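Local coordinates for protein uricase (Bacillus fastidiosus, PDB 4R8X) that catalyses the oxidation of urate, the first of three steps that lead to (S)-allantoin in purine breakdown, at residues Phe267-Arg272 against Gly297-Ser302; Gly165-Gln170 against Phe201-Trp206; Ile251-Leu256 against Glu306-Glu311. All coordinates share one frame; numbering follows the deposited sequence. Where two conformers were deposited one is given.

Contact 1 (Phe267-Arg272 against Gly297-Ser302)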
ATOM      1  N   PHE D 267      -1.988 -21.363 -13.082  1.00 13.65           N
ATOM      2  CA  PHE D 267      -2.791 -20.173 -12.848  1.00 13.89           C
ATOM      3  C   PHE D 267      -3.001 -19.937 -11.371  1.00 13.84           C
ATOM      4  O   PHE D 267      -3.193 -20.886 -10.601  1.00 14.11           O
ATOM      5  CB  PHE D 267      -4.172 -20.333 -13.476  1.00 12.78           C
ATOM      6  CG  PHE D 267      -4.157 -20.399 -14.964  1.00 12.76           C
ATOM      7  CD1 PHE D 267      -4.001 -21.609 -15.623  1.00 14.48           C
ATOM      8  CD2 PHE D 267      -4.311 -19.250 -15.716  1.00 13.44           C
ATOM      9  CE1 PHE D 267      -3.985 -21.661 -17.006  1.00 15.29           C
ATOM     10  CE2 PHE D 267      -4.301 -19.293 -17.096  1.00 14.10           C
ATOM     11  CZ  PHE D 267      -4.146 -20.502 -17.747  1.00 14.65           C
ATOM     12  N   GLY D 268      -2.974 -18.662 -10.995  1.00 13.88           N
ATOM     13  CA  GLY D 268      -3.507 -18.195  -9.729  1.00 13.73           C
ATOM     14  C   GLY D 268      -4.448 -17.054 -10.072  1.00 14.53           C
ATOM     15  O   GLY D 268      -4.052 -16.124 -10.771  1.00 15.12           O
ATOM     16  N   THR D 269      -5.694 -17.131  -9.614  1.00 15.24           N
ATOM     17  CA  THR D 269      -6.708 -16.135  -9.958  1.00 15.63           C
ATOM     18  C   THR D 269      -7.313 -15.442  -8.751  1.00 16.37           C
ATOM     19  O   THR D 269      -7.213 -15.930  -7.631  1.00 17.88           O
ATOM     20  CB  THR D 269      -7.914 -16.788 -10.634  1.00 17.85           C
ATOM     21  OG1 THR D 269      -8.698 -17.442  -9.627  1.00 18.01           O
ATOM     22  CG2 THR D 269      -7.477 -17.809 -11.653  1.00 18.05           C
ATOM     23  N   ASN D 270      -7.952 -14.302  -9.004  1.00 14.90           N
ATOM     24  CA  ASN D 270      -8.940 -13.729  -8.098  1.00 14.92           C
ATOM     25  C   ASN D 270     -10.208 -13.465  -8.895  1.00 13.73           C
ATOM     26  O   ASN D 270     -10.146 -12.973 -10.028  1.00 13.21           O
ATOM     27  CB  ASN D 270      -8.531 -12.348  -7.569  1.00 16.53           C
ATOM     28  CG  ASN D 270      -7.423 -12.375  -6.533  1.00 17.77           C
ATOM     29  OD1 ASN D 270      -7.055 -11.316  -6.026  1.00 18.62           O
ATOM     30  ND2 ASN D 270      -6.874 -13.548  -6.228  1.00 17.78           N
ATOM     31  N   ASN D 271     -11.353 -13.742  -8.286  1.00 13.91           N
ATOM     32  CA  ASN D 271     -12.621 -13.196  -8.746  1.00 12.97           C
ATOM     33  C   ASN D 271     -12.873 -11.883  -8.012  1.00 12.95           C
ATOM     34  O   ASN D 271     -13.028 -11.869  -6.782  1.00 14.36           O
ATOM     35  CB  ASN D 271     -13.766 -14.173  -8.469  1.00 14.16           C
ATOM     36  CG  ASN D 271     -15.051 -13.775  -9.175  1.00 14.92           C
ATOM     37  OD1 ASN D 271     -15.282 -12.598  -9.442  1.00 15.14           O
ATOM     38  ND2 ASN D 271     -15.883 -14.750  -9.495  1.00 17.59           N
ATOM     39  N   ARG D 272     -12.908 -10.783  -8.764  1.00 11.97           N
ATOM     40  CA  ARG D 272     -13.049  -9.446  -8.182  1.00 11.87           C
ATOM     41  C   ARG D 272     -14.345  -8.757  -8.608  1.00 12.38           C
ATOM     42  O   ARG D 272     -14.485  -7.527  -8.525  1.00 13.09           O
ATOM     43  CB  ARG D 272     -11.834  -8.600  -8.552  1.00 12.62           C
ATOM     44  CG  ARG D 272     -10.558  -9.070  -7.879  1.00 12.94           C
ATOM     45  CD  ARG D 272     -10.570  -8.700  -6.404  1.00 13.74           C
ATOM     46  NE  ARG D 272      -9.385  -9.197  -5.715  1.00 13.69           N
ATOM     47  CZ  ARG D 272      -9.118  -8.958  -4.437  1.00 13.86           C
ATOM     48  NH1 ARG D 272      -9.965  -8.246  -3.712  1.00 15.56           N
ATOM     49  NH2 ARG D 272      -8.015  -9.428  -3.882  1.00 14.18           N
ATOM     50  N   GLY D 297     -13.086 -14.741  -4.432  1.00 12.44           N
ATOM     51  CA  GLY D 297     -12.870 -16.100  -4.886  1.00 11.78           C
ATOM     52  C   GLY D 297     -11.476 -16.219  -5.472  1.00 11.95           C
ATOM     53  O   GLY D 297     -10.943 -15.249  -6.022  1.00 13.50           O
ATOM     54  N   PHE D 298     -10.877 -17.400  -5.349  1.00 12.95           N
ATOM     55  CA  PHE D 298      -9.612 -17.664  -6.010  1.00 12.76           C
ATOM     56  C   PHE D 298      -9.533 -19.113  -6.467  1.00 12.72           C
ATOM     57  O   PHE D 298     -10.230 -19.987  -5.945  1.00 13.23           O
ATOM     58  CB  PHE D 298      -8.410 -17.288  -5.128  1.00 12.44           C
ATOM     59  CG  PHE D 298      -8.217 -18.174  -3.924  1.00 12.41           C
ATOM     60  CD1 PHE D 298      -7.422 -19.303  -3.999  1.00 13.16           C
ATOM     61  CD2 PHE D 298      -8.818 -17.868  -2.713  1.00 12.85           C
ATOM     62  CE1 PHE D 298      -7.229 -20.116  -2.889  1.00 13.05           C
ATOM     63  CE2 PHE D 298      -8.644 -18.675  -1.596  1.00 12.96           C
ATOM     64  CZ  PHE D 298      -7.841 -19.803  -1.678  1.00 13.10           C
ATOM     65  N   GLN D 299      -8.684 -19.341  -7.461  1.00 13.70           N
ATOM     66  CA  GLN D 299      -8.441 -20.668  -8.015  1.00 14.06           C
ATOM     67  C   GLN D 299      -6.944 -20.843  -8.235  1.00 14.25           C
ATOM     68  O   GLN D 299      -6.240 -19.883  -8.564  1.00 15.71           O
ATOM     69  CB  GLN D 299      -9.164 -20.836  -9.351  1.00 15.51           C
ATOM     70  CG  GLN D 299     -10.683 -20.921  -9.264  1.00 17.90           C
ATOM     71  CD  GLN D 299     -11.346 -19.561  -9.162  1.00 20.09           C
ATOM     72  OE1 GLN D 299     -10.801 -18.561  -9.617  1.00 21.33           O
ATOM     73  NE2 GLN D 299     -12.533 -19.519  -8.563  1.00 21.12           N
ATOM     74  N   GLY D 300      -6.464 -22.072  -8.051  1.00 14.51           N
ATOM     75  CA  GLY D 300      -5.122 -22.472  -8.424  1.00 14.93           C
ATOM     76  C   GLY D 300      -5.246 -23.705  -9.297  1.00 14.76           C
ATOM     77  O   GLY D 300      -5.953 -24.646  -8.945  1.00 14.93           O
ATOM     78  N   PHE D 301      -4.583 -23.712 -10.447  1.00 13.97           N
ATOM     79  CA  PHE D 301      -4.784 -24.800 -11.399  1.00 14.62           C
ATOM     80  C   PHE D 301      -3.642 -24.895 -12.395  1.00 14.79           C
ATOM     81  O   PHE D 301      -3.090 -23.880 -12.811  1.00 15.45           O
ATOM     82  CB  PHE D 301      -6.105 -24.574 -12.149  1.00 15.41           C
ATOM     83  CG  PHE D 301      -6.602 -25.781 -12.896  1.00 16.83           C
ATOM     84  CD1 PHE D 301      -7.098 -26.879 -12.217  1.00 16.33           C
ATOM     85  CD2 PHE D 301      -6.591 -25.807 -14.281  1.00 18.85           C
ATOM     86  CE1 PHE D 301      -7.564 -27.990 -12.904  1.00 17.18           C
ATOM     87  CE2 PHE D 301      -7.059 -26.909 -14.972  1.00 19.50           C
ATOM     88  CZ  PHE D 301      -7.548 -28.004 -14.282  1.00 18.41           C
ATOM     89  N   SER D 302      -3.283 -26.114 -12.773  1.00 15.45           N
ATOM     90  CA  SER D 302      -2.319 -26.312 -13.848  1.00 15.70           C
ATOM     91  C   SER D 302      -2.910 -27.148 -14.981  1.00 16.58           C
ATOM     92  O   SER D 302      -3.667 -28.093 -14.746  1.00 16.88           O
ATOM     93  CB  SER D 302      -1.020 -26.936 -13.328  1.00 16.60           C
ATOM     94  OG  SER D 302      -1.240 -28.224 -12.781  1.00 16.94           O
TER
HETATM   95  O   HOH W   1     -15.090 -17.571  -8.441  1.00 33.54           O

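Contact 2 (Gly165-Gln170 against Phe201-Trp206)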
ATOM      1  N   GLY D 165       6.645 -16.212 -15.871  1.00 11.17           N
ATOM      2  CA  GLY D 165       5.261 -15.819 -15.706  1.00 11.06           C
ATOM      3  C   GLY D 165       4.920 -14.391 -16.060  1.00 10.97           C
ATOM      4  O   GLY D 165       5.788 -13.576 -16.385  1.00 11.37           O
ATOM      5  N   ILE D 166       3.624 -14.122 -16.022  1.00 10.83           N
ATOM      6  CA  ILE D 166       3.101 -12.767 -16.087  1.00 11.50           C
ATOM      7  C   ILE D 166       2.199 -12.603 -14.867  1.00 11.50           C
ATOM      8  O   ILE D 166       1.357 -13.457 -14.569  1.00 13.85           O
ATOM      9  CB  ILE D 166       2.355 -12.482 -17.423  1.00 13.35           C
ATOM     10  CG1 ILE D 166       1.907 -11.019 -17.506  1.00 14.66           C
ATOM     11  CG2 ILE D 166       1.153 -13.383 -17.602  1.00 15.28           C
ATOM     12  CD1 ILE D 166       2.929 -10.105 -18.151  1.00 16.50           C
ATOM     13  N   ALA D 167       2.397 -11.512 -14.140  1.00 11.84           N
ATOM     14  CA  ALA D 167       1.708 -11.276 -12.876  1.00 12.31           C
ATOM     15  C   ALA D 167       0.765 -10.087 -13.003  1.00 11.29           C
ATOM     16  O   ALA D 167       1.042  -9.150 -13.750  1.00 12.46           O
ATOM     17  CB  ALA D 167       2.723 -11.009 -11.775  1.00 13.97           C
ATOM     18  N   ASP D 168      -0.356 -10.150 -12.289  1.00 11.31           N
ATOM     19  CA  ASP D 168      -1.258  -9.004 -12.133  0.57 10.95           C
ATOM     20  C   ASP D 168      -1.982  -8.558 -13.402  1.00 10.99           C
ATOM     21  O   ASP D 168      -2.139  -7.358 -13.644  1.00 11.14           O
ATOM     22  CB  ASP D 168      -0.535  -7.799 -11.516  0.57 12.35           C
ATOM     23  CG  ASP D 168      -0.080  -8.048 -10.094  0.57 13.16           C
ATOM     24  OD1 ASP D 168      -0.426  -9.103  -9.516  0.57 14.23           O
ATOM     25  OD2 ASP D 168       0.627  -7.176  -9.554  0.57 14.43           O
ATOM     26  N   ILE D 169      -2.426  -9.516 -14.209  1.00 11.11           N
ATOM     27  CA  ILE D 169      -3.354  -9.211 -15.294  1.00 11.58           C
ATOM     28  C   ILE D 169      -4.716  -8.943 -14.641  1.00 11.48           C
ATOM     29  O   ILE D 169      -5.179  -9.741 -13.834  1.00 12.85           O
ATOM     30  CB  ILE D 169      -3.476 -10.403 -16.268  1.00 12.39           C
ATOM     31  CG1 ILE D 169      -2.186 -10.596 -17.062  1.00 13.19           C
ATOM     32  CG2 ILE D 169      -4.653 -10.228 -17.200  1.00 12.66           C
ATOM     33  CD1 ILE D 169      -2.187 -11.873 -17.884  1.00 12.95           C
ATOM     34  N   GLN D 170      -5.344  -7.812 -14.939  1.00 10.86           N
ATOM     35  CA  GLN D 170      -6.659  -7.514 -14.366  1.00 10.58           C
ATOM     36  C   GLN D 170      -7.600  -7.154 -15.500  1.00  9.88           C
ATOM     37  O   GLN D 170      -7.450  -6.109 -16.119  1.00 10.38           O
ATOM     38  CB  GLN D 170      -6.588  -6.383 -13.324  1.00 11.11           C
ATOM     39  CG  GLN D 170      -5.587  -6.646 -12.201  1.00 12.26           C
ATOM     40  CD  GLN D 170      -5.554  -5.545 -11.164  1.00 13.56           C
ATOM     41  OE1 GLN D 170      -6.262  -4.547 -11.272  1.00 16.26           O
ATOM     42  NE2 GLN D 170      -4.721  -5.719 -10.152  1.00 14.12           N
ATOM     43  N   PHE D 201      -8.541 -11.269 -11.811  1.00 11.35           N
ATOM     44  CA  PHE D 201      -7.101 -11.054 -11.716  1.00 11.33           C
ATOM     45  C   PHE D 201      -6.473 -12.390 -12.066  1.00 11.23           C
ATOM     46  O   PHE D 201      -6.951 -13.429 -11.595  1.00 11.98           O
ATOM     47  CB  PHE D 201      -6.679 -10.694 -10.288  1.00 11.77           C
ATOM     48  CG  PHE D 201      -7.159  -9.343  -9.807  1.00 12.95           C
ATOM     49  CD1 PHE D 201      -8.009  -8.543 -10.571  1.00 12.88           C
ATOM     50  CD2 PHE D 201      -6.727  -8.866  -8.585  1.00 13.26           C
ATOM     51  CE1 PHE D 201      -8.439  -7.308 -10.097  1.00 13.47           C
ATOM     52  CE2 PHE D 201      -7.143  -7.630  -8.112  1.00 14.10           C
ATOM     53  CZ  PHE D 201      -8.000  -6.853  -8.872  1.00 14.04           C
ATOM     54  N   LEU D 202      -5.397 -12.368 -12.852  1.00 11.44           N
ATOM     55  CA  LEU D 202      -4.702 -13.595 -13.257  1.00 12.59           C
ATOM     56  C   LEU D 202      -3.201 -13.449 -13.091  1.00 12.88           C
ATOM     57  O   LEU D 202      -2.621 -12.448 -13.514  1.00 12.76           O
ATOM     58  CB  LEU D 202      -4.977 -13.941 -14.727  1.00 13.85           C
ATOM     59  CG  LEU D 202      -6.392 -14.283 -15.185  1.00 15.27           C
ATOM     60  CD1 LEU D 202      -6.409 -14.620 -16.667  1.00 17.11           C
ATOM     61  CD2 LEU D 202      -6.960 -15.434 -14.362  1.00 17.15           C
ATOM     62  N   ASN D 203      -2.588 -14.448 -12.466  1.00 12.68           N
ATOM     63  CA  ASN D 203      -1.156 -14.669 -12.567  1.00 12.84           C
ATOM     64  C   ASN D 203      -1.010 -15.960 -13.339  1.00 12.48           C
ATOM     65  O   ASN D 203      -1.630 -16.970 -12.984  1.00 14.62           O
ATOM     66  CB  ASN D 203      -0.508 -14.841 -11.195  1.00 15.21           C
ATOM     67  CG  ASN D 203      -0.623 -13.608 -10.316  1.00 17.42           C
ATOM     68  OD1 ASN D 203      -0.801 -12.489 -10.792  1.00 16.58           O
ATOM     69  ND2 ASN D 203      -0.506 -13.816  -9.009  1.00 22.13           N
ATOM     70  N   ILE D 204      -0.228 -15.930 -14.409  1.00 11.35           N
ATOM     71  CA  ILE D 204      -0.053 -17.111 -15.240  1.00 11.01           C
ATOM     72  C   ILE D 204       1.416 -17.463 -15.291  1.00 10.75           C
ATOM     73  O   ILE D 204       2.264 -16.587 -15.443  1.00 12.43           O
ATOM     74  CB  ILE D 204      -0.555 -16.861 -16.666  1.00 10.88           C
ATOM     75  CG1 ILE D 204      -1.969 -16.266 -16.633  1.00 12.44           C
ATOM     76  CG2 ILE D 204      -0.525 -18.148 -17.466  1.00 11.86           C
ATOM     77  CD1 ILE D 204      -2.494 -15.849 -17.997  1.00 13.20           C
ATOM     78  N   GLY D 205       1.723 -18.746 -15.147  1.00 11.46           N
ATOM     79  CA  GLY D 205       3.091 -19.221 -15.253  1.00 12.40           C
ATOM     80  C   GLY D 205       3.186 -20.395 -16.206  1.00 13.03           C
ATOM     81  O   GLY D 205       2.171 -21.015 -16.525  1.00 13.52           O
ATOM     82  N   TRP D 206       4.396 -20.695 -16.671  1.00 13.66           N
ATOM     83  CA  TRP D 206       4.603 -21.828 -17.569  1.00 12.37           C
ATOM     84  C   TRP D 206       5.974 -22.452 -17.340  1.00 13.47           C
ATOM     85  O   TRP D 206       6.855 -21.831 -16.739  1.00 14.38           O
ATOM     86  CB  TRP D 206       4.424 -21.415 -19.039  1.00 12.57           C
ATOM     87  CG  TRP D 206       5.165 -20.170 -19.415  1.00 11.80           C
ATOM     88  CD1 TRP D 206       6.407 -20.086 -19.989  1.00 12.34           C
ATOM     89  CD2 TRP D 206       4.718 -18.823 -19.224  1.00 11.82           C
ATOM     90  NE1 TRP D 206       6.754 -18.765 -20.173  1.00 12.29           N
ATOM     91  CE2 TRP D 206       5.736 -17.971 -19.709  1.00 11.99           C
ATOM     92  CE3 TRP D 206       3.554 -18.255 -18.695  1.00 13.14           C
ATOM     93  CZ2 TRP D 206       5.623 -16.581 -19.677  1.00 13.87           C
ATOM     94  CZ3 TRP D 206       3.450 -16.874 -18.649  1.00 14.37           C
ATOM     95  CH2 TRP D 206       4.476 -16.053 -19.141  1.00 14.16           C
TER
HETATM   96  O   HOH W   2       1.226 -11.310  -7.896  1.00 36.85           O

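Contact 3 (Ile251-Leu256 against Glu306-Glu311)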
ATOM      1  N   ILE D 251      -7.843 -21.049 -21.395  1.00 13.38           N
ATOM      2  CA  ILE D 251      -6.671 -20.225 -21.604  1.00 13.84           C
ATOM      3  C   ILE D 251      -5.426 -21.115 -21.615  1.00 14.13           C
ATOM      4  O   ILE D 251      -4.560 -20.985 -22.489  1.00 14.38           O
ATOM      5  CB  ILE D 251      -6.547 -19.132 -20.531  1.00 13.36           C
ATOM      6  CG1 ILE D 251      -7.690 -18.112 -20.674  1.00 13.73           C
ATOM      7  CG2 ILE D 251      -5.186 -18.456 -20.645  1.00 14.27           C
ATOM      8  CD1 ILE D 251      -7.783 -17.097 -19.523  1.00 15.31           C
ATOM      9  N   GLY D 252      -5.352 -22.030 -20.652  1.00 13.49           N
ATOM     10  CA  GLY D 252      -4.222 -22.935 -20.565  1.00 13.57           C
ATOM     11  C   GLY D 252      -4.072 -23.818 -21.791  1.00 13.73           C
ATOM     12  O   GLY D 252      -2.966 -23.969 -22.306  1.00 13.88           O
ATOM     13  N   LEU D 253      -5.175 -24.401 -22.246  1.00 13.87           N
ATOM     14  CA  LEU D 253      -5.152 -25.234 -23.453  1.00 14.13           C
ATOM     15  C   LEU D 253      -4.618 -24.454 -24.646  1.00 14.50           C
ATOM     16  O   LEU D 253      -3.839 -24.977 -25.443  1.00 14.30           O
ATOM     17  CB  LEU D 253      -6.560 -25.756 -23.783  1.00 14.44           C
ATOM     18  CG  LEU D 253      -7.199 -26.760 -22.823  1.00 15.24           C
ATOM     19  CD1 LEU D 253      -8.649 -27.010 -23.232  1.00 16.25           C
ATOM     20  CD2 LEU D 253      -6.417 -28.070 -22.764  1.00 15.63           C
ATOM     21  N   THR D 254      -5.070 -23.212 -24.783  1.00 12.94           N
ATOM     22  CA  THR D 254      -4.692 -22.379 -25.922  1.00 13.08           C
ATOM     23  C   THR D 254      -3.202 -22.058 -25.895  1.00 13.58           C
ATOM     24  O   THR D 254      -2.536 -22.107 -26.928  1.00 14.52           O
ATOM     25  CB  THR D 254      -5.525 -21.079 -25.985  1.00 13.41           C
ATOM     26  OG1 THR D 254      -6.920 -21.409 -25.942  1.00 13.61           O
ATOM     27  CG2 THR D 254      -5.247 -20.336 -27.278  1.00 13.70           C
ATOM     28  N   ILE D 255      -2.680 -21.738 -24.714  1.00 13.49           N
ATOM     29  CA  ILE D 255      -1.250 -21.457 -24.580  1.00 12.83           C
ATOM     30  C   ILE D 255      -0.425 -22.696 -24.954  1.00 13.64           C
ATOM     31  O   ILE D 255       0.531 -22.613 -25.723  1.00 14.26           O
ATOM     32  CB  ILE D 255      -0.889 -20.976 -23.147  1.00 13.06           C
ATOM     33  CG1 ILE D 255      -1.570 -19.640 -22.811  1.00 13.47           C
ATOM     34  CG2 ILE D 255       0.612 -20.862 -22.996  1.00 12.95           C
ATOM     35  CD1 ILE D 255      -1.622 -19.341 -21.326  1.00 13.59           C
ATOM     36  N   LEU D 256      -0.809 -23.848 -24.414  1.00 14.03           N
ATOM     37  CA  LEU D 256      -0.150 -25.109 -24.743  1.00 14.12           C
ATOM     38  C   LEU D 256      -0.214 -25.437 -26.243  1.00 13.72           C
ATOM     39  O   LEU D 256       0.738 -25.983 -26.816  1.00 14.62           O
ATOM     40  CB  LEU D 256      -0.757 -26.230 -23.907  1.00 14.83           C
ATOM     41  CG  LEU D 256      -0.486 -26.105 -22.404  1.00 15.30           C
ATOM     42  CD1 LEU D 256      -1.325 -27.073 -21.577  1.00 16.48           C
ATOM     43  CD2 LEU D 256       0.997 -26.285 -22.091  1.00 15.85           C
ATOM     44  N   GLU D 306      -0.935 -33.152 -21.870  1.00 18.42           N
ATOM     45  CA  GLU D 306      -1.829 -34.306 -21.884  1.00 18.51           C
ATOM     46  C   GLU D 306      -3.301 -33.882 -21.890  1.00 17.65           C
ATOM     47  O   GLU D 306      -4.145 -34.573 -22.461  1.00 17.98           O
ATOM     48  CB  GLU D 306      -1.534 -35.238 -20.703  1.00 20.98           C
ATOM     49  CG  GLU D 306      -0.187 -35.960 -20.785  1.00 24.66           C
ATOM     50  CD  GLU D 306       1.011 -35.090 -20.415  1.00 27.09           C
ATOM     51  OE1 GLU D 306       0.825 -33.954 -19.925  1.00 26.45           O
ATOM     52  OE2 GLU D 306       2.153 -35.559 -20.618  1.00 29.07           O
ATOM     53  N   ASP D 307      -3.604 -32.742 -21.268  1.00 16.91           N
ATOM     54  CA  ASP D 307      -4.963 -32.201 -21.299  1.00 16.99           C
ATOM     55  C   ASP D 307      -5.344 -31.797 -22.712  1.00 16.74           C
ATOM     56  O   ASP D 307      -6.436 -32.101 -23.184  1.00 17.47           O
ATOM     57  CB  ASP D 307      -5.106 -31.000 -20.359  1.00 17.85           C
ATOM     58  CG  ASP D 307      -4.949 -31.379 -18.901  1.00 19.32           C
ATOM     59  OD1 ASP D 307      -5.531 -32.406 -18.487  1.00 19.36           O
ATOM     60  OD2 ASP D 307      -4.243 -30.653 -18.173  1.00 19.62           O
ATOM     61  N   LEU D 308      -4.435 -31.104 -23.388  1.00 15.68           N
ATOM     62  CA  LEU D 308      -4.692 -30.658 -24.751  1.00 16.41           C
ATOM     63  C   LEU D 308      -4.886 -31.859 -25.676  1.00 16.61           C
ATOM     64  O   LEU D 308      -5.792 -31.873 -26.509  1.00 16.59           O
ATOM     65  CB  LEU D 308      -3.543 -29.786 -25.243  1.00 16.30           C
ATOM     66  CG  LEU D 308      -3.719 -29.222 -26.651  1.00 16.21           C
ATOM     67  CD1 LEU D 308      -4.900 -28.252 -26.709  1.00 17.52           C
ATOM     68  CD2 LEU D 308      -2.441 -28.550 -27.103  1.00 15.98           C
ATOM     69  N   ALA D 309      -4.046 -32.874 -25.507  1.00 17.33           N
ATOM     70  CA  ALA D 309      -4.177 -34.084 -26.305  1.00 17.51           C
ATOM     71  C   ALA D 309      -5.533 -34.757 -26.081  1.00 18.21           C
ATOM     72  O   ALA D 309      -6.163 -35.238 -27.028  1.00 18.34           O
ATOM     73  CB  ALA D 309      -3.035 -35.045 -26.010  1.00 17.56           C
ATOM     74  N   ARG D 310      -5.980 -34.785 -24.829  1.00 18.86           N
ATOM     75  CA  ARG D 310      -7.286 -35.348 -24.510  1.00 18.96           C
ATOM     76  C   ARG D 310      -8.412 -34.572 -25.173  1.00 18.95           C
ATOM     77  O   ARG D 310      -9.341 -35.178 -25.692  1.00 19.76           O
ATOM     78  CB  ARG D 310      -7.505 -35.414 -22.999  1.00 20.78           C
ATOM     79  CG  ARG D 310      -6.910 -36.648 -22.352  1.00 23.08           C
ATOM     80  CD  ARG D 310      -7.293 -36.771 -20.887  1.00 23.94           C
ATOM     81  NE  ARG D 310      -6.569 -35.812 -20.060  1.00 25.21           N
ATOM     82  CZ  ARG D 310      -5.370 -36.038 -19.527  1.00 26.62           C
ATOM     83  NH1 ARG D 310      -4.752 -37.192 -19.736  1.00 27.04           N
ATOM     84  NH2 ARG D 310      -4.782 -35.106 -18.788  1.00 27.31           N
ATOM     85  N   GLU D 311      -8.328 -33.245 -25.160  1.00 18.33           N
ATOM     86  CA  GLU D 311      -9.353 -32.423 -25.799  1.00 19.03           C
ATOM     87  C   GLU D 311      -9.391 -32.657 -27.310  1.00 19.28           C
ATOM     88  O   GLU D 311     -10.464 -32.794 -27.892  1.00 19.89           O
ATOM     89  CB  GLU D 311      -9.160 -30.927 -25.479  1.00 19.81           C
ATOM     90  CG  GLU D 311      -9.359 -30.546 -24.004  1.00 20.66           C
ATOM     91  CD  GLU D 311     -10.770 -30.811 -23.508  1.00 21.26           C
ATOM     92  OE1 GLU D 311     -11.718 -30.747 -24.319  1.00 22.11           O
ATOM     93  OE2 GLU D 311     -10.929 -31.087 -22.301  1.00 20.48           O
TER

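Contact 1 (Phe267-Arg272 against Gly297-Ser302)
Phe267, Thr269 and Gln299 give the largest share of the surface buried between two antiparallel strands of the sheet of this uricase, whose family has the tunnelling (T-) fold. Phe267 and Phe301 form a hydrogen-bonded pair. Phe267 N reaches Phe301 O at 2.8 Å, and Phe301 N returns a longer bond to Phe267 O. The Phe267 ring meets the same carbonyl with its edge, CD1 lying 3.7 Å from Phe301 O. Beyond the ring, Ile251 of helix 244-258 packs against Phe267.

At Thr269 the pairing changes. Its N donates to Gln299 O at 3.0 Å. Gln299 N, however, gives a weak bond to the hydroxyl Thr269 OG1 at 2.9 Å. OG1 sits between the backbone N and the carbonyl carbon (chi1 76°), which turns it toward Gln299. Gln299 bends at chi2 (82°), which turns CD toward Thr269, and its OE1 lies by the same hydroxyl. Thr269 OG1 donates to OE1, but the 2.4 Å separation is very short and its exact value is doubtful. The Gln299 side chain also packs on Gln245, a predicted urate-binding residue.

Asn271 is another predicted binding residue. Its backbone N donates to Gly297 O, and its OD1 bonds to Thr273 OG1. A water bridges the two amides, accepting from Asn271 ND2 at 3.1 Å and from Gln299 NE2 at 3.2 Å.

Contact 2 (Gly165-Gln170 against Phe201-Trp206)
Ile166 and Ile204 exchange two backbone hydrogen bonds, and Ile169 and Leu202 exchange two more. The strands run antiparallel, their short axes 147° apart, as neighbours in the T-fold sheet. The register slips by one residue between these pairs, which makes a beta bulge. Ala167 and Asp168 together face Asn203. Asp168 takes a left-handed backbone conformation, with positive phi. The extra residue lets Ile166 and Ile169 project on the same face of the sheet.

The side chain of Asn203 bonds to the bulge. Its OD1 accepts from Asp168 N at 2.8 Å, with the N-H pointing almost straight at it (169°). Asp168 O bonds to Arg140 of the third subunit.

On the face of Ile166, Ile169, Leu202 and Ile204 the contacts are apolar. Ile166 CG2 meets Ile204 CB at 4.0 Å, the two side chains lying side by side. Ile169 CD1 touches Ile204 CD1, also at 4.0 Å. Helix 225-238 packs on this face.

Gln170 and Phe201 stack on the other face. The amide of Gln170 is nearly parallel to the ring, 6° apart, with CD 3.5 Å above the plane and offset toward the rim. Gln170 CG makes a CH-pi contact, 3.8 Å from the ring centroid. Tyr199 meets the same ring edge-to-face. An alanine in place of Phe201 would probably open a gap beside Gln170 and leave its amide, without the ring to lie on, more free to turn.

At the far end Trp206 folds back over Gly165. Gly165 CA lies 3.9 Å from the centroid of the indole six-membered ring, and Trp206 CH2 is 3.5 Å from Gly165 C.

Contact 3 (Ile251-Leu256 against Glu306-Glu311)
Leu253 and Leu308 meet where two helices cross almost perpendicularly, at -96°. The short axes approach to 9.4 Å. The contact between the segments is by van der Waals packing, and no hydrogen bond joins them.

The apolar contacts come first. Leu253 puts CD2 against the backbone of the second helix, 3.7 Å from Leu308 CA. The same methyl touches Asp307 CB at 4.0 Å. The other methyl, CD1, lies 3.7 Å from Glu311 CG, and the side chains of Leu253 and Glu311 cross at about a right angle. Leu308 reaches back. Its CG is anti to the backbone N (chi1 -178°), and its two methyls divide between two residues of segment 251-256. CD1 lies 3.7 Å from Leu253 O, and CD2 is 3.9 Å from Leu256 C.

The polar groups find their partners elsewhere. Within its own helix, Asp307 OD1 forms a salt bridge with Arg310 NH2 at 2.8 Å. The nitrogen comes from above the carboxylate plane. Asp307 OD1 also meets Arg3 of the second subunit, so two positive groups probably stabilise its charge. Glu311 lends its CG to Leu253, while its carboxylate bonds to Ser317 through OE1 and to Tyr249 through OE2.

Segment 306-311 belongs to the short helix that follows strand 296-304. Helix 244-258 rests on the sheet, with Ile255 against Val265. The arrangement is a near-orthogonal helix-helix packing, in which the last helix of the chain lies across one of the helices that back the antiparallel sheet of the T-fold.

Contacts 1 and 2 lie on four successive strands of one sheet, and their centres are 10 Å apart. Strand 198-208 of contact 2 pairs with strand 262-271 of contact 1: Asn203 N lies 2.8 Å from Gly268 O, and Asn270 N lies 2.9 Å from Phe201 O, both probable hydrogen bonds. Contact 3 lies about 18 Å from each, centre to centre. It still touches both through helix 244-258, with Phe267 CZ 3.5 Å from Gly252 N and Leu202 CD1 4.0 Å from Ile251 CD1. Contact 1 is nearest to the predicted urate site and holds Asn271. The Phe201 side chain of contact 2 is about 8 Å from that of Asn271. Contact 3 lies away from the site. Contacts 1 and 3 both touch the second subunit.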